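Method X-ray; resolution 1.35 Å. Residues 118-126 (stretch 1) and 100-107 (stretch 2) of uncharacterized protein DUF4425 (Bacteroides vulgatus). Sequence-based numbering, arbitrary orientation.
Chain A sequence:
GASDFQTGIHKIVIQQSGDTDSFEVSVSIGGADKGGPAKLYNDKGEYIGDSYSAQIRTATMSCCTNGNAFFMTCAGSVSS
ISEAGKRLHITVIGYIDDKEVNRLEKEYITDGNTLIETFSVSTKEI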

# COMPACT_ATOMS: atom_id res chain seq x y z
N THR A 118 8.31 8.20 -4.53
CA THR A 118 7.49 7.07 -4.11
C THR A 118 7.50 5.99 -5.17
O THR A 118 7.82 6.24 -6.34
CB THR A 118 6.04 7.52 -3.79
OG1 THR A 118 5.38 7.99 -4.98
CG2 THR A 118 6.03 8.59 -2.71
N PHE A 119 7.12 4.78 -4.77
CA PHE A 119 7.04 3.68 -5.70
C PHE A 119 6.00 2.70 -5.24
O PHE A 119 5.60 2.70 -4.05
CB PHE A 119 8.40 3.01 -5.84
CG PHE A 119 8.96 2.41 -4.56
CD1 PHE A 119 8.50 1.18 -4.09
CD2 PHE A 119 9.98 3.05 -3.86
CE1 PHE A 119 9.02 0.63 -2.92
CE2 PHE A 119 10.50 2.50 -2.70
CZ PHE A 119 10.03 1.29 -2.23
N SER A 120 5.56 1.86 -6.17
CA SER A 120 4.62 0.81 -5.85
C SER A 120 4.85 -0.37 -6.77
O SER A 120 5.15 -0.20 -7.95
CB SER A 120 3.17 1.29 -6.01
OG SER A 120 2.24 0.33 -5.53
N VAL A 121 4.74 -1.57 -6.21
CA VAL A 121 4.74 -2.78 -7.01
C VAL A 121 3.80 -3.79 -6.40
O VAL A 121 3.61 -3.83 -5.18
CB VAL A 121 6.16 -3.37 -7.18
CG1 VAL A 121 6.70 -3.86 -5.88
CG2 VAL A 121 6.18 -4.47 -8.25
N SER A 122 3.19 -4.61 -7.25
CA SER A 122 2.31 -5.65 -6.77
C SER A 122 2.55 -6.94 -7.51
O SER A 122 3.33 -6.99 -8.48
CB SER A 122 0.85 -5.22 -6.95
OG SER A 122 0.47 -5.37 -8.30
N THR A 123 1.85 -7.98 -7.07
CA THR A 123 1.94 -9.29 -7.70
C THR A 123 0.79 -9.53 -8.71
O THR A 123 0.61 -10.64 -9.18
CB THR A 123 1.98 -10.39 -6.64
OG1 THR A 123 0.84 -10.25 -5.80
CG2 THR A 123 3.25 -10.28 -5.77
N LYS A 124 0.03 -8.49 -9.04
CA LYS A 124 -0.95 -8.58 -10.13
C LYS A 124 -0.25 -8.54 -11.48
O LYS A 124 0.67 -7.73 -11.68
CB LYS A 124 -1.96 -7.42 -10.04
CG LYS A 124 -2.99 -7.36 -11.16
CD LYS A 124 -3.84 -6.10 -11.06
CE LYS A 124 -4.67 -5.90 -12.32
NZ LYS A 124 -5.70 -4.85 -12.14
N GLU A 125 -0.71 -9.36 -12.42
CA GLU A 125 -0.16 -9.37 -13.79
C GLU A 125 -0.42 -8.03 -14.47
O GLU A 125 -1.58 -7.60 -14.59
CB GLU A 125 -0.78 -10.51 -14.62
N ILE A 126 0.66 -7.35 -14.87
CA ILE A 126 0.57 -6.07 -15.58
C ILE A 126 0.54 -6.32 -17.09
O ILE A 126 -0.36 -5.88 -17.80
CB ILE A 126 1.77 -5.12 -15.23
OXT ILE A 126 1.43 -7.00 -17.62
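Stretch 2, residues 100-107: EVNRLEKE

The side-chain amide of Asn-102 does the polar work of this contact: its ND2 donates to two backbone carbonyls of stretch 1, Ser-122 O at 2.8 Å and Lys-124 O at 2.9 Å, so one amide group spans the end of strand 118-122 and the loop that follows. Its OD1 accepts a hydrogen bond from water 1 (2.7 Å), which in turn accepts one from Ile-126 N (2.7 Å), extending the link to the C-terminal residue. Stretch 2 is strand throughout, with extended backbone angles except at Val-101 (phi/psi -112/-28), and its strand runs nearly antiparallel to strand 118-122, at 170° between N-to-C directions, with the axes 7.0 Å apart at closest approach. No backbone-to-backbone hydrogen bond joins the two; side chains fill the space between them. In register, Val-121 CA lies 6.8 Å from Leu-104 CA, and Thr-123 CA 6.0 Å from Val-101 CA. Leu-104 packs its CD1 against Phe-119 CB (3.6 Å) and near Ser-120 O (3.9 Å), while the aliphatic part of Lys-106 reaches the same phenylalanine, CE to CB, at 4.2 Å. Val-121 CG2 rests on Asn-102 CB (3.7 Å), and Val-101 CG2 approaches Thr-123 CA (3.8 Å). The CA-to-CB bond of Arg-103 points away from stretch 1; within stretch 2 its NH2 and NH1 form salt bridges to Glu-100 OE1 (2.8 Å) and Glu-105 OE2 (2.9 Å), respectively.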

# COMPACT_ATOMS: atom_id res chain seq x y z
N GLU A 100 9.01 -14.94 -10.36
CA GLU A 100 9.01 -13.49 -10.37
C GLU A 100 7.89 -13.02 -11.28
O GLU A 100 7.83 -13.43 -12.44
CB GLU A 100 10.36 -12.93 -10.84
CG GLU A 100 10.35 -11.42 -10.99
CD GLU A 100 11.70 -10.82 -11.33
OE1 GLU A 100 12.75 -11.36 -10.91
OE2 GLU A 100 11.70 -9.77 -11.99
N VAL A 101 7.02 -12.15 -10.76
CA VAL A 101 5.91 -11.66 -11.56
C VAL A 101 6.01 -10.18 -11.91
O VAL A 101 5.48 -9.76 -12.93
CB VAL A 101 4.54 -12.02 -10.95
CG1 VAL A 101 4.36 -13.54 -10.95
CG2 VAL A 101 4.38 -11.45 -9.56
N ASN A 102 6.68 -9.40 -11.06
CA ASN A 102 6.99 -7.99 -11.35
C ASN A 102 8.26 -7.59 -10.60
O ASN A 102 8.67 -8.23 -9.64
CB ASN A 102 5.85 -7.06 -10.91
CG ASN A 102 4.68 -7.13 -11.83
OD1 ASN A 102 4.81 -6.93 -13.05
ND2 ASN A 102 3.51 -7.43 -11.27
N ARG A 103 8.88 -6.52 -11.08
CA ARG A 103 10.10 -6.03 -10.53
C ARG A 103 10.15 -4.54 -10.75
O ARG A 103 9.82 -4.05 -11.82
CB ARG A 103 11.29 -6.70 -11.23
CG ARG A 103 12.65 -6.05 -10.98
CD ARG A 103 13.75 -6.73 -11.76
NE ARG A 103 13.96 -8.13 -11.37
CZ ARG A 103 15.05 -8.60 -10.76
NH1 ARG A 103 16.05 -7.80 -10.43
NH2 ARG A 103 15.13 -9.89 -10.47
N LEU A 104 10.60 -3.82 -9.73
CA LEU A 104 10.87 -2.41 -9.84
C LEU A 104 12.36 -2.22 -9.56
O LEU A 104 12.90 -2.78 -8.60
CB LEU A 104 9.99 -1.66 -8.85
CG LEU A 104 10.27 -0.19 -8.54
CD1 LEU A 104 8.97 0.59 -8.51
CD2 LEU A 104 11.01 -0.09 -7.21
N GLU A 105 13.02 -1.46 -10.41
CA GLU A 105 14.39 -1.07 -10.18
C GLU A 105 14.43 0.45 -10.22
O GLU A 105 13.97 1.07 -11.17
CB GLU A 105 15.34 -1.70 -11.20
CG GLU A 105 16.06 -2.94 -10.65
CD GLU A 105 16.32 -3.99 -11.68
OE1 GLU A 105 16.14 -3.74 -12.89
OE2 GLU A 105 16.70 -5.09 -11.26
N LYS A 106 14.98 1.03 -9.16
CA LYS A 106 15.03 2.47 -9.01
C LYS A 106 16.43 2.89 -8.65
O LYS A 106 17.12 2.21 -7.87
CB LYS A 106 14.09 2.89 -7.88
CG LYS A 106 12.61 2.63 -8.14
CD LYS A 106 12.05 3.62 -9.13
CE LYS A 106 10.57 3.41 -9.40
NZ LYS A 106 10.07 4.39 -10.39
N GLU A 107 16.84 4.02 -9.21
CA GLU A 107 18.10 4.66 -8.87
C GLU A 107 17.81 6.12 -8.53
O GLU A 107 17.17 6.82 -9.31
CB GLU A 107 19.00 4.61 -10.08
CG GLU A 107 20.34 5.31 -9.88
CD GLU A 107 21.25 4.49 -9.02
OE1 GLU A 107 21.08 3.25 -9.03
OE2 GLU A 107 22.15 5.06 -8.34
O HOH W 1 3.25 -8.18 -14.88